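Local structure of PbSGBP-B lipoprotein (Prevotella bryantii B14, 6D2Y) at residues A132-M138 with T150-F156; N239-R245 with E277-W283; I373-Y378 with L439-V443. The protein probably binds polysaccharide at the cell surface as a lipoprotein of a polysaccharide utilization locus, and carries a bound magnesium ion. One frame throughout, in Å; residues are numbered along the deposited sequence.

Along the chain the three contacts come in series, each closing before the next opens. Contact 1 is a beta hairpin of the IPT/TIG domain, whereas contacts 2 and 3 both belong to the xyloglucan-binding domain that comes after it. Those two reach the same antiparallel sheet from its two outermost strands: contact 2 sits on strand 279-282 and contact 3 on strand 372-374, with strands 423-428 and 330-335 between them. Their centres are about 22 Å apart, and their nearest atoms about 10 Å. Contact 1 lies about 36 Å from contact 2 and about 27 Å from contact 3, centre to centre. One domain thus holds contact 1, while in the presumed glycan-binding domain loops pack at both margins of one sheet.

Contact 1: A132-M138 with T150-F156; sequences APSVVSM and TITGDYF
Ser134 and Asp154 form an antiparallel hydrogen-bonded pair, with Ser134 N to Asp154 O at 2.9 Å and Asp154 N returning a bond to Ser134 O. Further along, Thr152 O accepts from both Val136 N (3.0 Å) and Ser137 N (3.2 Å), while Thr152 N donates to Ser137 O. Two successive residues facing one Thr152 define a classic beta bulge, which shifts the register by one. A water donates to Thr150 O, and Thr152 OG1 is hydrogen-bonded to Lys186 NZ.

Weaker CA-H...O contacts supplement the ladder: Gly153 CA lies 3.1 Å from Ser134 O.

Apolar contacts line the face bearing Val135, Ile151 and Met138. Selenomethionine Met138 sets CG against Ile151 CG1 at 3.6 Å, the two side chains crossing at a slant. Val135 CG1, held anti to the backbone N (chi1 -175°), meets Ile151 CG2 at 4.1 Å. The Phe156 ring turns its edge to Val135 CG2 and to Pro133 CB; Pro133 CB lies 3.8 Å from Phe156 CE1.

In this IPT/TIG domain the hairpin forms one margin of a four-stranded sheet: strand 186-190 flanks strand 148-154, and strands 200-205 and 208-215 of the second sheet pack against the apolar face.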
loop_
_atom_site.group_PDB
_atom_site.type_symbol
_atom_site.label_atom_id
_atom_site.label_comp_id
_atom_site.label_asym_id
_atom_site.label_seq_id
_atom_site.Cartn_x
_atom_site.Cartn_y
_atom_site.Cartn_z
ATOM N N ALA A 132 14.959 -5.241 -7.990
ATOM C CA ALA A 132 14.188 -6.325 -7.409
ATOM C C ALA A 132 12.700 -5.976 -7.424
ATOM O O ALA A 132 12.332 -4.809 -7.575
ATOM C CB ALA A 132 14.660 -6.594 -5.981
ATOM N N PRO A 133 11.822 -6.971 -7.286
ATOM C CA PRO A 133 10.385 -6.674 -7.295
ATOM C C PRO A 133 9.996 -5.780 -6.129
ATOM O O PRO A 133 10.538 -5.889 -5.028
ATOM C CB PRO A 133 9.732 -8.056 -7.182
ATOM C CG PRO A 133 10.769 -9.012 -7.642
ATOM C CD PRO A 133 12.077 -8.421 -7.219
ATOM N N SER A 134 9.054 -4.878 -6.385
ATOM C CA SER A 134 8.461 -4.043 -5.355
ATOM C C SER A 134 7.014 -4.472 -5.167
ATOM O O SER A 134 6.266 -4.580 -6.144
ATOM C CB SER A 134 8.535 -2.560 -5.727
ATOM O OG SER A 134 7.434 -2.180 -6.531
ATOM N N VAL A 135 6.631 -4.734 -3.923
ATOM C CA VAL A 135 5.287 -5.192 -3.589
ATOM C C VAL A 135 4.603 -4.093 -2.795
ATOM O O VAL A 135 5.127 -3.639 -1.771
ATOM C CB VAL A 135 5.318 -6.507 -2.798
ATOM C CG1 VAL A 135 3.907 -7.020 -2.580
ATOM C CG2 VAL A 135 6.164 -7.538 -3.524
ATOM N N VAL A 136 3.435 -3.664 -3.260
ATOM C CA VAL A 136 2.740 -2.560 -2.612
ATOM C C VAL A 136 1.425 -3.029 -2.002
ATOM O O VAL A 136 1.214 -2.887 -0.791
ATOM C CB VAL A 136 2.521 -1.395 -3.596
ATOM C CG1 VAL A 136 1.694 -0.305 -2.936
ATOM C CG2 VAL A 136 3.860 -0.839 -4.060
ATOM N N SER A 137 0.537 -3.592 -2.820
ATOM C CA SER A 137 -0.811 -3.873 -2.348
ATOM C C SER A 137 -1.294 -5.227 -2.843
ATOM O O SER A 137 -0.831 -5.737 -3.867
ATOM C CB SER A 137 -1.797 -2.789 -2.799
ATOM O OG SER A 137 -1.831 -2.694 -4.211
HETATM N N MSE A 138 -2.240 -5.797 -2.103
HETATM C CA MSE A 138 -2.924 -7.004 -2.524
HETATM C C MSE A 138 -4.395 -6.619 -2.650
HETATM O O MSE A 138 -4.891 -5.816 -1.856
HETATM C CB MSE A 138 -2.721 -8.137 -1.514
HETATM C CG MSE A 138 -2.846 -9.524 -2.102
HETATM SE SE MSE A 138 -3.383 -10.866 -0.805
HETATM C CE MSE A 138 -1.709 -11.712 -0.435
ATOM N N THR A 150 -5.187 -10.120 -7.116
ATOM C CA THR A 150 -4.178 -9.366 -7.846
ATOM C C THR A 150 -3.235 -8.695 -6.857
ATOM O O THR A 150 -3.684 -8.092 -5.877
ATOM C CB THR A 150 -4.815 -8.316 -8.762
ATOM O OG1 THR A 150 -5.532 -7.361 -7.971
ATOM C CG2 THR A 150 -5.768 -8.972 -9.750
ATOM N N ILE A 151 -1.935 -8.808 -7.114
ATOM C CA ILE A 151 -0.905 -8.165 -6.306
ATOM C C ILE A 151 -0.281 -7.065 -7.152
ATOM O O ILE A 151 0.242 -7.330 -8.242
ATOM C CB ILE A 151 0.154 -9.170 -5.828
ATOM C CG1 ILE A 151 -0.352 -9.931 -4.605
ATOM C CG2 ILE A 151 1.454 -8.458 -5.484
ATOM C CD1 ILE A 151 0.444 -11.174 -4.292
ATOM N N THR A 152 -0.344 -5.830 -6.662
ATOM C CA THR A 152 0.130 -4.669 -7.400
ATOM C C THR A 152 1.502 -4.245 -6.896
ATOM O O THR A 152 1.773 -4.273 -5.692
ATOM C CB THR A 152 -0.853 -3.503 -7.276
ATOM O OG1 THR A 152 -2.187 -3.969 -7.518
ATOM C CG2 THR A 152 -0.517 -2.406 -8.277
ATOM N N GLY A 153 2.365 -3.853 -7.828
ATOM C CA GLY A 153 3.694 -3.392 -7.485
ATOM C C GLY A 153 4.488 -2.954 -8.698
ATOM O O GLY A 153 3.992 -2.185 -9.527
ATOM N N ASP A 154 5.721 -3.440 -8.814
ATOM C CA ASP A 154 6.572 -3.086 -9.940
ATOM C C ASP A 154 7.673 -4.126 -10.074
ATOM O O ASP A 154 8.002 -4.839 -9.120
ATOM C CB ASP A 154 7.170 -1.684 -9.775
ATOM C CG ASP A 154 7.544 -1.051 -11.101
ATOM O OD1 ASP A 154 7.680 -1.794 -12.095
ATOM O OD2 ASP A 154 7.703 0.185 -11.150
ATOM N N TYR A 155 8.234 -4.200 -11.283
ATOM C CA TYR A 155 9.354 -5.090 -11.593
ATOM C C TYR A 155 9.002 -6.554 -11.331
ATOM O O TYR A 155 9.804 -7.320 -10.793
ATOM C CB TYR A 155 10.615 -4.678 -10.829
ATOM C CG TYR A 155 11.049 -3.261 -11.130
ATOM C CD1 TYR A 155 10.937 -2.258 -10.173
ATOM C CD2 TYR A 155 11.562 -2.922 -12.376
ATOM C CE1 TYR A 155 11.328 -0.960 -10.450
ATOM C CE2 TYR A 155 11.953 -1.629 -12.660
ATOM C CZ TYR A 155 11.835 -0.652 -11.695
ATOM O OH TYR A 155 12.226 0.636 -11.979
ATOM N N PHE A 156 7.786 -6.945 -11.715
ATOM C CA PHE A 156 7.380 -8.350 -11.728
ATOM C C PHE A 156 7.731 -8.902 -13.103
ATOM O O PHE A 156 6.933 -8.856 -14.040
ATOM C CB PHE A 156 5.893 -8.498 -11.431
ATOM C CG PHE A 156 5.488 -7.996 -10.075
ATOM C CD1 PHE A 156 6.332 -8.133 -8.986
ATOM C CD2 PHE A 156 4.255 -7.390 -9.892
ATOM C CE1 PHE A 156 5.954 -7.671 -7.738
ATOM C CE2 PHE A 156 3.872 -6.926 -8.649
ATOM C CZ PHE A 156 4.723 -7.066 -7.569
HETATM O O HOH W 1 -3.265 -5.331 -5.787
#

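Contact 2: N239-R245 with E277-W283; sequences NSGWHDR and EFSFEYW
Glu281 points its carboxylate into the bend of 239-245, where His243 meets it edge-on. His243 ND1 donates to the syn lone pair of Glu281 OE2 at 2.7 Å, and the oxygen lies within 6° of the imidazole plane although ring and carboxylate planes stand 68° apart. Ser279 OG donates to the same oxygen from its anti side, tilted out of the carboxylate plane. The other oxygen, Glu281 OE1, receives Trp242 N (2.9 Å) nearly end-on and His243 N (3.0 Å) from above the carboxylate plane. Four donors thus fix the carboxylate's rotation and would be expected to stabilise its negative charge.

Trp283 offers one face to Gly241, whose CA sits 3.7 Å from the centroid of the six-membered ring in a CH-pi contact. The edge of that ring is turned to the face of Trp242 in a T-shaped pair, planes at 70°, with Trp283 CH2 3.8 Å from Trp242 CG.

Arg245 lays its guanidinium face over Glu277 O while NH1 donates in plane to Ser279 O at 2.8 Å. Ser240 N donates to Glu281 O at 3.0 Å.

In this xyloglucan-binding domain the loop lies along one edge of the outermost strand 279-282, bridged to it through Ser240 and Tyr282; the strand's other edge pairs with strand 423-428, whose Asn425 bonds Trp283 NE1. Met259 of strand 258-261 touches Arg245 and Phe280.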
loop_
_atom_site.group_PDB
_atom_site.type_symbol
_atom_site.label_atom_id
_atom_site.label_comp_id
_atom_site.label_asym_id
_atom_site.label_seq_id
_atom_site.Cartn_x
_atom_site.Cartn_y
_atom_site.Cartn_z
ATOM N N ASN A 239 -19.787 -0.427 18.384
ATOM C CA ASN A 239 -20.236 0.935 18.631
ATOM C C ASN A 239 -19.820 1.384 20.027
ATOM O O ASN A 239 -19.923 0.628 20.996
ATOM C CB ASN A 239 -21.752 1.031 18.480
ATOM C CG ASN A 239 -22.205 0.895 17.042
ATOM O OD1 ASN A 239 -21.696 1.573 16.150
ATOM N ND2 ASN A 239 -23.170 0.012 16.808
ATOM N N SER A 240 -19.337 2.621 20.122
ATOM C CA SER A 240 -19.012 3.225 21.407
ATOM C C SER A 240 -19.058 4.741 21.284
ATOM O O SER A 240 -18.020 5.408 21.316
ATOM C CB SER A 240 -17.641 2.765 21.899
ATOM O OG SER A 240 -17.362 3.296 23.183
ATOM N N GLY A 241 -20.258 5.289 21.130
ATOM C CA GLY A 241 -20.424 6.711 20.918
ATOM C C GLY A 241 -21.884 7.105 20.913
ATOM O O GLY A 241 -22.698 6.498 21.615
ATOM N N TRP A 242 -22.230 8.112 20.113
ATOM C CA TRP A 242 -23.600 8.605 20.059
ATOM C C TRP A 242 -24.427 7.933 18.971
ATOM O O TRP A 242 -25.580 7.561 19.213
ATOM C CB TRP A 242 -23.602 10.119 19.837
ATOM C CG TRP A 242 -23.397 10.916 21.085
ATOM C CD1 TRP A 242 -23.453 10.458 22.370
ATOM C CD2 TRP A 242 -23.097 12.313 21.169
ATOM N NE1 TRP A 242 -23.210 11.487 23.247
ATOM C CE2 TRP A 242 -22.987 12.636 22.535
ATOM C CE3 TRP A 242 -22.914 13.324 20.219
ATOM C CZ2 TRP A 242 -22.705 13.927 22.976
ATOM C CZ3 TRP A 242 -22.631 14.604 20.660
ATOM C CH2 TRP A 242 -22.528 14.895 22.025
ATOM N N HIS A 243 -23.864 7.763 17.779
ATOM C CA HIS A 243 -24.608 7.298 16.611
ATOM C C HIS A 243 -24.152 5.885 16.263
ATOM O O HIS A 243 -23.109 5.692 15.628
ATOM C CB HIS A 243 -24.416 8.272 15.454
ATOM C CG HIS A 243 -24.586 9.704 15.854
ATOM N ND1 HIS A 243 -23.526 10.575 15.980
ATOM C CD2 HIS A 243 -25.694 10.410 16.184
ATOM C CE1 HIS A 243 -23.974 11.761 16.355
ATOM N NE2 HIS A 243 -25.286 11.687 16.486
ATOM N N ASP A 244 -24.947 4.900 16.675
ATOM C CA ASP A 244 -24.593 3.499 16.506
ATOM C C ASP A 244 -24.811 3.055 15.066
ATOM O O ASP A 244 -25.821 3.390 14.441
ATOM C CB ASP A 244 -25.423 2.627 17.448
ATOM C CG ASP A 244 -25.447 3.155 18.864
ATOM O OD1 ASP A 244 -24.380 3.563 19.366
ATOM O OD2 ASP A 244 -26.534 3.160 19.480
ATOM N N ARG A 245 -23.861 2.286 14.547
ATOM C CA ARG A 245 -23.907 1.818 13.173
ATOM C C ARG A 245 -24.268 0.340 13.125
ATOM O O ARG A 245 -24.121 -0.397 14.105
ATOM C CB ARG A 245 -22.567 2.061 12.469
ATOM C CG ARG A 245 -22.227 3.530 12.284
ATOM C CD ARG A 245 -22.773 4.080 10.970
ATOM N NE ARG A 245 -24.229 4.208 10.976
ATOM C CZ ARG A 245 -24.888 5.222 11.527
ATOM N NH1 ARG A 245 -24.226 6.206 12.123
ATOM N NH2 ARG A 245 -26.213 5.255 11.480
ATOM N N GLU A 277 -25.818 9.805 9.890
ATOM C CA GLU A 277 -26.054 8.470 9.363
ATOM C C GLU A 277 -24.782 7.836 8.817
ATOM O O GLU A 277 -24.721 6.609 8.687
ATOM C CB GLU A 277 -27.115 8.506 8.264
ATOM C CG GLU A 277 -28.536 8.709 8.761
ATOM C CD GLU A 277 -29.137 7.438 9.329
ATOM O OE1 GLU A 277 -28.752 6.341 8.871
ATOM O OE2 GLU A 277 -30.005 7.534 10.224
ATOM N N PHE A 278 -23.770 8.638 8.491
ATOM C CA PHE A 278 -22.505 8.148 7.955
ATOM C C PHE A 278 -21.355 8.372 8.931
ATOM O O PHE A 278 -20.250 8.747 8.539
ATOM C CB PHE A 278 -22.196 8.803 6.613
ATOM C CG PHE A 278 -23.405 9.004 5.741
ATOM C CD1 PHE A 278 -23.953 7.934 5.052
ATOM C CD2 PHE A 278 -23.972 10.258 5.584
ATOM C CE1 PHE A 278 -25.063 8.106 4.240
ATOM C CE2 PHE A 278 -25.077 10.439 4.772
ATOM C CZ PHE A 278 -25.624 9.361 4.099
ATOM N N SER A 279 -21.604 8.148 10.217
ATOM C CA SER A 279 -20.590 8.311 11.251
ATOM C C SER A 279 -20.502 7.037 12.079
ATOM O O SER A 279 -21.493 6.617 12.683
ATOM C CB SER A 279 -20.907 9.509 12.153
ATOM O OG SER A 279 -19.995 9.583 13.236
ATOM N N PHE A 280 -19.323 6.422 12.097
ATOM C CA PHE A 280 -19.007 5.363 13.045
ATOM C C PHE A 280 -18.103 5.946 14.121
ATOM O O PHE A 280 -17.120 6.627 13.807
ATOM C CB PHE A 280 -18.325 4.176 12.364
ATOM C CG PHE A 280 -17.722 3.195 13.329
ATOM C CD1 PHE A 280 -16.357 3.188 13.566
ATOM C CD2 PHE A 280 -18.519 2.285 14.003
ATOM C CE1 PHE A 280 -15.795 2.290 14.460
ATOM C CE2 PHE A 280 -17.965 1.382 14.898
ATOM C CZ PHE A 280 -16.601 1.384 15.126
ATOM N N GLU A 281 -18.438 5.691 15.384
ATOM C CA GLU A 281 -17.731 6.295 16.506
ATOM C C GLU A 281 -17.393 5.228 17.535
ATOM O O GLU A 281 -18.293 4.588 18.088
ATOM C CB GLU A 281 -18.569 7.410 17.142
ATOM C CG GLU A 281 -19.072 8.460 16.156
ATOM C CD GLU A 281 -20.425 9.041 16.541
ATOM O OE1 GLU A 281 -20.985 8.624 17.577
ATOM O OE2 GLU A 281 -20.923 9.923 15.808
ATOM N N TYR A 282 -16.100 5.039 17.790
ATOM C CA TYR A 282 -15.629 4.257 18.930
ATOM C C TYR A 282 -14.882 5.194 19.869
ATOM O O TYR A 282 -13.764 5.625 19.567
ATOM C CB TYR A 282 -14.730 3.095 18.510
ATOM C CG TYR A 282 -14.191 2.338 19.708
ATOM C CD1 TYR A 282 -14.932 1.327 20.305
ATOM C CD2 TYR A 282 -12.956 2.656 20.263
ATOM C CE1 TYR A 282 -14.456 0.646 21.408
ATOM C CE2 TYR A 282 -12.473 1.981 21.368
ATOM C CZ TYR A 282 -13.227 0.975 21.935
ATOM O OH TYR A 282 -12.750 0.295 23.033
ATOM N N TRP A 283 -15.491 5.497 21.007
ATOM C CA TRP A 283 -14.882 6.341 22.027
ATOM C C TRP A 283 -14.493 5.461 23.208
ATOM O O TRP A 283 -15.326 4.712 23.727
ATOM C CB TRP A 283 -15.836 7.457 22.455
ATOM C CG TRP A 283 -16.360 8.267 21.297
ATOM C CD1 TRP A 283 -15.795 8.392 20.059
ATOM C CD2 TRP A 283 -17.553 9.064 21.274
ATOM N NE1 TRP A 283 -16.562 9.214 19.268
ATOM C CE2 TRP A 283 -17.645 9.640 19.990
ATOM C CE3 TRP A 283 -18.549 9.345 22.212
ATOM C CZ2 TRP A 283 -18.696 10.480 19.624
ATOM C CZ3 TRP A 283 -19.590 10.178 21.847
ATOM C CH2 TRP A 283 -19.656 10.736 20.564
HETATM O O HOH W 2 -20.862 4.155 15.643
HETATM O O HOH W 3 -21.652 4.886 18.506
#

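Contact 3: I373-Y378 with L439-V443; sequences IYMPWY and LPDGV
A type I beta turn from Met375 to Tyr378, closed by Tyr378 N bonding Met375 O at 3.1 Å, follows strand 372-374 at the margin of a four-stranded antiparallel sheet. The loop 439-443, which leads from strand 423-428 toward strand 449-458, packs against this turn and the strand end. Pro440 rests over the phenol of Tyr378: its CG lies 3.4 Å from the ring centroid and only 9° off the ring normal, a CH-pi contact centred on the face. Tyr378 CG stands anti to the backbone N (chi1 -167°), a setting that brings the ring beneath the proline.

Selenomethionine Met375 reaches the same proline from another direction. Its CE comes end-on against Pro440 CD at 3.4 Å, closer than usual for two carbons, while its SE lies 3.8 Å from Leu439 CD2. Leu439 CD2 also meets Ile373 CG2, end against end, at 4.0 Å. Trp377 contributes its edge, with Pro440 O 3.7 Å from CH2 and Asp441 O 3.6 Å from CZ3; Trp325 meets this indole edge-to-face, and Asp441 pairs with Lys430.

With no hydrogen bond joining the two segments, the contact probably rests on shape and dispersion. The carbonyls near the indole rim are consistent with a weak attraction to its C-H edge, and the proline over Tyr378 probably adds a modest CH-pi attraction to largely apolar packing.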
loop_
_atom_site.group_PDB
_atom_site.type_symbol
_atom_site.label_atom_id
_atom_site.label_comp_id
_atom_site.label_asym_id
_atom_site.label_seq_id
_atom_site.Cartn_x
_atom_site.Cartn_y
_atom_site.Cartn_z
ATOM N N ILE A 373 -8.232 11.582 5.029
ATOM C CA ILE A 373 -9.440 11.809 4.245
ATOM C C ILE A 373 -9.342 10.962 2.982
ATOM O O ILE A 373 -8.543 11.259 2.084
ATOM C CB ILE A 373 -9.644 13.293 3.912
ATOM C CG1 ILE A 373 -9.361 14.157 5.144
ATOM C CG2 ILE A 373 -11.054 13.528 3.410
ATOM C CD1 ILE A 373 -9.888 15.579 5.045
ATOM N N TYR A 374 -10.152 9.908 2.915
ATOM C CA TYR A 374 -10.138 8.955 1.813
ATOM C C TYR A 374 -11.302 9.246 0.876
ATOM O O TYR A 374 -12.454 9.337 1.317
ATOM C CB TYR A 374 -10.223 7.524 2.344
ATOM C CG TYR A 374 -10.217 6.439 1.285
ATOM C CD1 TYR A 374 -9.196 6.350 0.352
ATOM C CD2 TYR A 374 -11.228 5.494 1.234
ATOM C CE1 TYR A 374 -9.192 5.351 -0.609
ATOM C CE2 TYR A 374 -11.234 4.492 0.286
ATOM C CZ TYR A 374 -10.217 4.425 -0.634
ATOM O OH TYR A 374 -10.227 3.428 -1.582
HETATM N N MSE A 375 -11.002 9.396 -0.409
HETATM C CA MSE A 375 -12.035 9.745 -1.375
HETATM C C MSE A 375 -11.728 9.186 -2.763
HETATM O O MSE A 375 -11.369 9.939 -3.669
HETATM C CB MSE A 375 -12.195 11.266 -1.484
HETATM C CG MSE A 375 -10.880 12.057 -1.541
HETATM SE SE MSE A 375 -10.991 13.873 -0.857
HETATM C CE MSE A 375 -12.600 14.402 -1.797
ATOM N N PRO A 376 -11.879 7.872 -2.950
ATOM C CA PRO A 376 -11.609 7.288 -4.273
ATOM C C PRO A 376 -12.611 7.707 -5.335
ATOM O O PRO A 376 -12.351 7.486 -6.525
ATOM C CB PRO A 376 -11.676 5.780 -4.010
ATOM C CG PRO A 376 -12.605 5.651 -2.853
ATOM C CD PRO A 376 -12.371 6.868 -1.990
ATOM N N TRP A 377 -13.741 8.301 -4.947
ATOM C CA TRP A 377 -14.699 8.808 -5.919
ATOM C C TRP A 377 -14.227 10.089 -6.595
ATOM O O TRP A 377 -14.846 10.515 -7.576
ATOM C CB TRP A 377 -16.054 9.041 -5.246
ATOM C CG TRP A 377 -15.999 9.872 -3.999
ATOM C CD1 TRP A 377 -15.938 9.416 -2.713
ATOM C CD2 TRP A 377 -16.020 11.302 -3.918
ATOM N NE1 TRP A 377 -15.911 10.475 -1.836
ATOM C CE2 TRP A 377 -15.960 11.644 -2.551
ATOM C CE3 TRP A 377 -16.078 12.328 -4.867
ATOM C CZ2 TRP A 377 -15.957 12.966 -2.110
ATOM C CZ3 TRP A 377 -16.075 13.640 -4.428
ATOM C CH2 TRP A 377 -16.015 13.947 -3.063
ATOM N N TYR A 378 -13.155 10.704 -6.102
ATOM C CA TYR A 378 -12.589 11.920 -6.681
ATOM C C TYR A 378 -11.310 11.534 -7.418
ATOM O O TYR A 378 -10.263 11.320 -6.796
ATOM C CB TYR A 378 -12.322 12.964 -5.603
ATOM C CG TYR A 378 -12.044 14.341 -6.154
ATOM C CD1 TYR A 378 -10.833 14.976 -5.910
ATOM C CD2 TYR A 378 -12.992 15.008 -6.918
ATOM C CE1 TYR A 378 -10.574 16.235 -6.413
ATOM C CE2 TYR A 378 -12.744 16.267 -7.426
ATOM C CZ TYR A 378 -11.532 16.877 -7.171
ATOM O OH TYR A 378 -11.281 18.132 -7.676
ATOM N N LEU A 439 -11.906 20.879 0.035
ATOM C CA LEU A 439 -12.371 19.610 -0.496
ATOM C C LEU A 439 -13.490 19.841 -1.510
ATOM O O LEU A 439 -14.176 20.866 -1.467
ATOM C CB LEU A 439 -12.857 18.698 0.629
ATOM C CG LEU A 439 -11.817 18.323 1.685
ATOM C CD1 LEU A 439 -12.426 18.337 3.080
ATOM C CD2 LEU A 439 -11.180 16.974 1.373
ATOM N N PRO A 440 -13.688 18.905 -2.442
ATOM C CA PRO A 440 -14.637 19.141 -3.537
ATOM C C PRO A 440 -16.003 18.514 -3.318
ATOM O O PRO A 440 -16.174 17.622 -2.479
ATOM C CB PRO A 440 -13.934 18.499 -4.739
ATOM C CG PRO A 440 -13.043 17.429 -4.137
ATOM C CD PRO A 440 -12.915 17.672 -2.654
ATOM N N ASP A 441 -16.981 18.982 -4.087
ATOM C CA ASP A 441 -18.302 18.381 -4.123
ATOM C C ASP A 441 -18.268 17.082 -4.924
ATOM O O ASP A 441 -17.324 16.797 -5.666
ATOM C CB ASP A 441 -19.313 19.349 -4.735
ATOM C CG ASP A 441 -19.644 20.508 -3.819
ATOM O OD1 ASP A 441 -19.216 20.483 -2.644
ATOM O OD2 ASP A 441 -20.327 21.449 -4.275
ATOM N N GLY A 442 -19.325 16.289 -4.773
ATOM C CA GLY A 442 -19.484 15.052 -5.501
ATOM C C GLY A 442 -20.816 15.021 -6.229
ATOM O O GLY A 442 -21.378 16.054 -6.595
ATOM N N VAL A 443 -21.313 13.805 -6.439
ATOM C CA VAL A 443 -22.627 13.578 -7.028
ATOM C C VAL A 443 -23.525 12.955 -5.968
ATOM O O VAL A 443 -23.065 12.165 -5.134
ATOM C CB VAL A 443 -22.547 12.692 -8.290
ATOM C CG1 VAL A 443 -21.511 13.244 -9.258
ATOM C CG2 VAL A 443 -22.219 11.251 -7.929
#